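Local atomic coordinates of Lin0861 protein (Listeria innocua, PDB entry 3O60), a protein that is of unknown function but carries an N-terminal helix-turn-helix sequence like that of TetR-type regulators, and so probably binds DNA to control transcription. Residues 95-100 and 151-156; 99-104 and 158-163. All blocks are in the same frame, centred on the assembly; numbering follows the deposited sequence.

Overall arrangement
Contacts 1 and 2 are successive steps of one helix pair, helix 90-103 against helix 144-162, and illustrate how two helices can be joined by a short series of branched aliphatic side chains. Their centres lie about 8 Å apart, on the same side of the chain's centre. Leu156 and Ile101 bridge them, with Leu156 CD1 3.8 Å from Ile101 CD1, so the apolar seam runs from one contact into the next. Arg99 and Thr100 belong to both but face elsewhere. Through Arg99 both contacts also border a sulfate ion, probably from the crystallisation liquor, which touches helix 90-103 and takes no part in the seam.

Contact 1: residues 95-100 and 151-156; sequences RLILRT and RMILSL. With SO4 (sulfate ion), chain C.
Ile97 and Ile153 face each other with their CA atoms 8.5 Å apart, and one residue further on Leu98 CA lies 8.7 Å from Leu156 CA. Both helices run on in the same general sense while crossing at a slant, and the contact is carried on towards 99-104 and 158-163. This is helix-helix packing in the all-helical part of the chain that follows the helix-turn-helix region, the part which in TetR-type regulators forms the larger C-terminal domain.

The contact is purely apolar and has two layers. In the closer one, Leu98 and Leu156 cross at about a right angle, and a single methyl of each does the touching, CD2 of Leu98 lying 3.6 Å from CD1 of Leu156. With Leu98 CG beside its own backbone N (chi1 -72°), the branch swings across to Leu156 although the CB does not aim straight at the other helix. In the second layer, Ile97 CG2 comes only to 4.5 Å from Ile153 CG1, a looser touch of methyl on methylene. Phe79 of helix 65-84 also packs on Ile97, Phe120 of helix 117-134 on Ile153, and Leu172 of helix 169-182 on Leu98.

Away from this interface, Arg99 bends at chi3 and lays one face of its guanidinium over Leu96 CA. A sulfate oxygen, O1, sits at the edge of that group, near its plane; Arg99 NE reaches it at 3.4 Å, a weak hydrogen bond with an N-H...O angle of 153°. On another side of the same helix, Thr100 OG1 turns back to donate to Leu96 O at 2.9 Å, tilted 26° from the carbonyl plane.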
loop_
_atom_site.group_PDB
_atom_site.type_symbol
_atom_site.label_atom_id
_atom_site.label_comp_id
_atom_site.label_asym_id
_atom_site.label_seq_id
_atom_site.Cartn_x
_atom_site.Cartn_y
_atom_site.Cartn_z
ATOM N N ARG A 95 -12.968 3.769 -5.800
ATOM C CA ARG A 95 -12.262 4.404 -4.703
ATOM C C ARG A 95 -10.836 3.901 -4.630
ATOM O O ARG A 95 -9.915 4.671 -4.388
ATOM C CB ARG A 95 -12.978 4.139 -3.386
ATOM N N LEU A 96 -10.649 2.603 -4.825
ATOM C CA LEU A 96 -9.314 2.046 -4.748
ATOM C C LEU A 96 -8.393 2.603 -5.817
ATOM O O LEU A 96 -7.267 2.971 -5.523
ATOM C CB LEU A 96 -9.362 0.528 -4.870
ATOM C CG LEU A 96 -8.001 -0.160 -4.917
ATOM C CD1 LEU A 96 -8.124 -1.537 -5.513
ATOM C CD2 LEU A 96 -7.033 0.674 -5.711
ATOM N N ILE A 97 -8.917 2.743 -7.009
ATOM C CA ILE A 97 -8.162 3.286 -8.081
ATOM C C ILE A 97 -7.846 4.681 -7.739
ATOM O O ILE A 97 -6.737 5.092 -7.825
ATOM C CB ILE A 97 -8.959 3.280 -9.331
ATOM C CG1 ILE A 97 -8.934 1.897 -9.921
ATOM C CG2 ILE A 97 -8.343 4.165 -10.308
ATOM C CD1 ILE A 97 -9.874 1.719 -10.992
ATOM N N LEU A 98 -8.838 5.425 -7.333
ATOM C CA LEU A 98 -8.610 6.800 -7.023
ATOM C C LEU A 98 -7.496 6.947 -6.061
ATOM O O LEU A 98 -6.575 7.683 -6.295
ATOM C CB LEU A 98 -9.823 7.376 -6.375
ATOM C CG LEU A 98 -11.029 7.620 -7.250
ATOM C CD1 LEU A 98 -11.841 8.708 -6.649
ATOM C CD2 LEU A 98 -10.630 7.966 -8.633
ATOM N N ARG A 99 -7.611 6.263 -4.942
ATOM C CA ARG A 99 -6.607 6.285 -3.890
ATOM C C ARG A 99 -5.223 6.106 -4.403
ATOM O O ARG A 99 -4.278 6.571 -3.836
ATOM C CB ARG A 99 -6.856 5.139 -2.938
ATOM C CG ARG A 99 -7.853 5.418 -1.877
ATOM C CD ARG A 99 -7.889 4.304 -0.918
ATOM N NE ARG A 99 -9.176 3.663 -0.897
ATOM C CZ ARG A 99 -9.338 2.369 -1.031
ATOM N NH1 ARG A 99 -8.300 1.601 -1.192
ATOM N NH2 ARG A 99 -10.530 1.845 -1.019
ATOM N N THR A 100 -5.114 5.386 -5.484
ATOM C CA THR A 100 -3.847 5.054 -6.031
ATOM C C THR A 100 -3.341 6.198 -6.839
ATOM O O THR A 100 -2.189 6.431 -6.895
ATOM C CB THR A 100 -4.002 3.852 -6.897
ATOM O OG1 THR A 100 -4.468 2.784 -6.086
ATOM C CG2 THR A 100 -2.705 3.457 -7.461
ATOM N N ARG A 151 -6.964 4.973 -20.609
ATOM C CA ARG A 151 -6.649 6.327 -20.978
ATOM C C ARG A 151 -7.350 7.301 -20.107
ATOM O O ARG A 151 -6.897 8.384 -19.880
ATOM C CB ARG A 151 -7.055 6.567 -22.405
ATOM C CG ARG A 151 -6.431 5.641 -23.345
ATOM C CD ARG A 151 -6.521 6.180 -24.709
ATOM N NE ARG A 151 -5.716 5.415 -25.617
ATOM C CZ ARG A 151 -4.587 5.853 -26.096
ATOM N NH1 ARG A 151 -3.898 5.122 -26.919
ATOM N NH2 ARG A 151 -4.162 7.030 -25.741
HETATM N N MSE A 152 -8.500 6.914 -19.656
HETATM C CA MSE A 152 -9.244 7.726 -18.704
HETATM C C MSE A 152 -8.531 7.850 -17.369
HETATM O O MSE A 152 -8.594 8.880 -16.713
HETATM C CB MSE A 152 -10.638 7.160 -18.495
HETATM C CG MSE A 152 -11.575 7.406 -19.634
HETATM SE SE MSE A 152 -13.246 6.573 -19.249
HETATM C CE MSE A 152 -14.266 8.167 -18.901
ATOM N N ILE A 153 -7.865 6.779 -16.965
ATOM C CA ILE A 153 -7.100 6.769 -15.731
ATOM C C ILE A 153 -5.947 7.763 -15.774
ATOM O O ILE A 153 -5.681 8.452 -14.801
ATOM C CB ILE A 153 -6.564 5.367 -15.438
ATOM C CG1 ILE A 153 -7.631 4.545 -14.723
ATOM C CG2 ILE A 153 -5.298 5.442 -14.617
ATOM C CD1 ILE A 153 -7.617 3.093 -15.076
ATOM N N LEU A 154 -5.255 7.826 -16.902
ATOM C CA LEU A 154 -4.158 8.765 -17.072
ATOM C C LEU A 154 -4.648 10.200 -16.998
ATOM O O LEU A 154 -4.009 11.058 -16.411
ATOM C CB LEU A 154 -3.479 8.536 -18.418
ATOM C CG LEU A 154 -2.033 8.055 -18.401
ATOM C CD1 LEU A 154 -1.269 8.633 -19.567
ATOM C CD2 LEU A 154 -1.375 8.427 -17.098
ATOM N N SER A 155 -5.789 10.459 -17.613
ATOM C CA SER A 155 -6.345 11.802 -17.658
ATOM C C SER A 155 -6.692 12.306 -16.271
ATOM O O SER A 155 -6.486 13.471 -15.963
ATOM C CB SER A 155 -7.568 11.848 -18.571
ATOM O OG SER A 155 -7.187 11.763 -19.930
ATOM N N LEU A 156 -7.186 11.416 -15.421
ATOM C CA LEU A 156 -7.534 11.796 -14.061
ATOM C C LEU A 156 -6.297 12.268 -13.326
ATOM O O LEU A 156 -6.331 13.260 -12.613
ATOM C CB LEU A 156 -8.138 10.606 -13.322
ATOM C CG LEU A 156 -9.423 10.876 -12.553
ATOM C CD1 LEU A 156 -9.626 9.848 -11.477
ATOM C CD2 LEU A 156 -9.385 12.258 -11.968
HETATM S S SO4 C . -11.779 6.764 0.235
HETATM O O1 SO4 C . -11.271 6.308 -1.058
HETATM O O2 SO4 C . -12.485 5.619 0.815
HETATM O O3 SO4 C . -10.673 7.259 1.066
HETATM O O4 SO4 C . -12.728 7.867 0.071
#

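Contact 2: residues 99-104 and 158-163; sequences RTIQKN and AEIQQS. With SO4 (sulfate ion), chain C.
Ile160 supplies about half of the surface buried here and meets Ile101 and Gln102 through different branches. The apolar part is a contact between isoleucines: Ile160 CD1 lies 4.1 Å from Ile101 CG2, the two side chains crossing at a slant. With Ile160 CG1 beside its backbone N (chi1 -84°) and CG2 anti to it, the two arms diverge, CD1 going to Ile101 and CG2 to Gln102. Ile101 also rests on Ala157, in the preceding turn of helix 144-162.

The mixed part sets an amide against a methyl. Gln102, its chain bent at chi2, crosses Ile160 at about a right angle and brings NE2 to 3.9 Å from Ile160 CG2. Leu172 and Asn169, from helix 169-182, touch Gln102 as well.

Charge pairing is directed elsewhere, Lys103 NZ forming a salt bridge with Glu82 OE1 of helix 65-84. Each helix soon ends, Asn104 and Ser163 being the first to leave helical geometry, but the ends splay apart, with Asn104 CA 15.7 Å from Ser163 CA.

No hydrogen bond joins the segments, so the last turns of the two helices meet here through van der Waals contact and the burial of largely aliphatic surface, with no directional bond to fix their spacing.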
loop_
_atom_site.group_PDB
_atom_site.type_symbol
_atom_site.label_atom_id
_atom_site.label_comp_id
_atom_site.label_asym_id
_atom_site.label_seq_id
_atom_site.Cartn_x
_atom_site.Cartn_y
_atom_site.Cartn_z
ATOM N N ARG A 99 -7.611 6.263 -4.942
ATOM C CA ARG A 99 -6.607 6.285 -3.890
ATOM C C ARG A 99 -5.223 6.106 -4.403
ATOM O O ARG A 99 -4.278 6.571 -3.836
ATOM C CB ARG A 99 -6.856 5.139 -2.938
ATOM C CG ARG A 99 -7.853 5.418 -1.877
ATOM C CD ARG A 99 -7.889 4.304 -0.918
ATOM N NE ARG A 99 -9.176 3.663 -0.897
ATOM C CZ ARG A 99 -9.338 2.369 -1.031
ATOM N NH1 ARG A 99 -8.300 1.601 -1.192
ATOM N NH2 ARG A 99 -10.530 1.845 -1.019
ATOM N N THR A 100 -5.114 5.386 -5.484
ATOM C CA THR A 100 -3.847 5.054 -6.031
ATOM C C THR A 100 -3.341 6.198 -6.839
ATOM O O THR A 100 -2.189 6.431 -6.895
ATOM C CB THR A 100 -4.002 3.852 -6.897
ATOM O OG1 THR A 100 -4.468 2.784 -6.086
ATOM C CG2 THR A 100 -2.705 3.457 -7.461
ATOM N N ILE A 101 -4.205 6.938 -7.477
ATOM C CA ILE A 101 -3.714 8.052 -8.229
ATOM C C ILE A 101 -3.207 9.077 -7.249
ATOM O O ILE A 101 -2.253 9.765 -7.474
ATOM C CB ILE A 101 -4.796 8.627 -9.113
ATOM C CG1 ILE A 101 -5.240 7.581 -10.100
ATOM C CG2 ILE A 101 -4.264 9.747 -9.893
ATOM C CD1 ILE A 101 -6.392 7.958 -10.861
ATOM N N GLN A 102 -3.871 9.163 -6.131
ATOM C CA GLN A 102 -3.515 10.110 -5.077
ATOM C C GLN A 102 -2.219 9.747 -4.346
ATOM O O GLN A 102 -1.423 10.613 -3.999
ATOM C CB GLN A 102 -4.673 10.281 -4.097
ATOM C CG GLN A 102 -4.969 11.731 -3.751
ATOM C CD GLN A 102 -5.874 12.411 -4.754
ATOM O OE1 GLN A 102 -6.990 11.975 -4.988
ATOM N NE2 GLN A 102 -5.400 13.495 -5.336
ATOM N N LYS A 103 -2.058 8.459 -4.070
ATOM C CA LYS A 103 -0.879 7.921 -3.402
ATOM C C LYS A 103 0.391 8.093 -4.223
ATOM O O LYS A 103 1.468 8.324 -3.688
ATOM C CB LYS A 103 -1.089 6.446 -3.069
ATOM C CG LYS A 103 -0.061 5.862 -2.124
ATOM C CD LYS A 103 -0.332 4.397 -1.885
ATOM C CE LYS A 103 -1.801 4.098 -2.068
ATOM N NZ LYS A 103 -2.061 2.651 -2.225
ATOM N N ASN A 104 0.241 8.003 -5.535
ATOM C CA ASN A 104 1.360 7.909 -6.459
ATOM C C ASN A 104 1.573 9.133 -7.337
ATOM O O ASN A 104 1.965 9.020 -8.487
ATOM C CB ASN A 104 1.249 6.646 -7.302
ATOM C CG ASN A 104 1.531 5.401 -6.505
ATOM O OD1 ASN A 104 0.724 4.983 -5.686
ATOM N ND2 ASN A 104 2.686 4.804 -6.734
ATOM N N ALA A 158 -3.573 13.482 -14.664
ATOM C CA ALA A 158 -3.134 14.726 -15.280
ATOM C C ALA A 158 -3.972 15.934 -14.887
ATOM O O ALA A 158 -3.438 16.992 -14.592
ATOM C CB ALA A 158 -3.104 14.570 -16.778
ATOM N N GLU A 159 -5.287 15.787 -14.921
ATOM C CA GLU A 159 -6.160 16.849 -14.458
ATOM C C GLU A 159 -5.917 17.055 -12.973
ATOM O O GLU A 159 -5.877 18.179 -12.489
ATOM C CB GLU A 159 -7.621 16.508 -14.732
ATOM C CG GLU A 159 -8.587 17.669 -14.563
ATOM C CD GLU A 159 -7.978 18.997 -14.935
ATOM O OE1 GLU A 159 -8.309 20.007 -14.289
ATOM O OE2 GLU A 159 -7.172 19.040 -15.878
ATOM N N ILE A 160 -5.765 15.953 -12.250
ATOM C CA ILE A 160 -5.445 16.015 -10.835
ATOM C C ILE A 160 -4.085 16.660 -10.596
ATOM O O ILE A 160 -3.933 17.467 -9.691
ATOM C CB ILE A 160 -5.455 14.620 -10.203
ATOM C CG1 ILE A 160 -6.876 14.223 -9.813
ATOM C CG2 ILE A 160 -4.552 14.581 -8.999
ATOM C CD1 ILE A 160 -6.997 12.808 -9.342
ATOM N N GLN A 161 -3.088 16.277 -11.380
ATOM C CA GLN A 161 -1.777 16.887 -11.251
ATOM C C GLN A 161 -1.802 18.366 -11.588
ATOM O O GLN A 161 -1.220 19.183 -10.890
ATOM C CB GLN A 161 -0.774 16.196 -12.167
ATOM C CG GLN A 161 0.235 17.146 -12.774
ATOM C CD GLN A 161 1.464 16.442 -13.282
ATOM O OE1 GLN A 161 2.460 17.072 -13.612
ATOM N NE2 GLN A 161 1.400 15.128 -13.352
ATOM N N GLN A 162 -2.464 18.702 -12.687
ATOM C CA GLN A 162 -2.496 20.069 -13.195
ATOM C C GLN A 162 -3.169 21.073 -12.261
ATOM O O GLN A 162 -2.735 22.217 -12.160
ATOM C CB GLN A 162 -3.142 20.105 -14.581
ATOM C CG GLN A 162 -3.286 21.495 -15.175
ATOM C CD GLN A 162 -4.728 21.860 -15.441
ATOM O OE1 GLN A 162 -5.210 22.898 -14.999
ATOM N NE2 GLN A 162 -5.429 20.998 -16.162
ATOM N N SER A 163 -4.224 20.646 -11.581
ATOM C CA SER A 163 -5.019 21.555 -10.763
ATOM C C SER A 163 -4.396 21.967 -9.431
ATOM O O SER A 163 -3.976 21.129 -8.637
ATOM C CB SER A 163 -6.386 20.938 -10.489
ATOM O OG SER A 163 -6.470 20.504 -9.147
HETATM S S SO4 C . -11.779 6.764 0.235
HETATM O O1 SO4 C . -11.271 6.308 -1.058
HETATM O O2 SO4 C . -12.485 5.619 0.815
HETATM O O3 SO4 C . -10.673 7.259 1.066
HETATM O O4 SO4 C . -12.728 7.867 0.071
#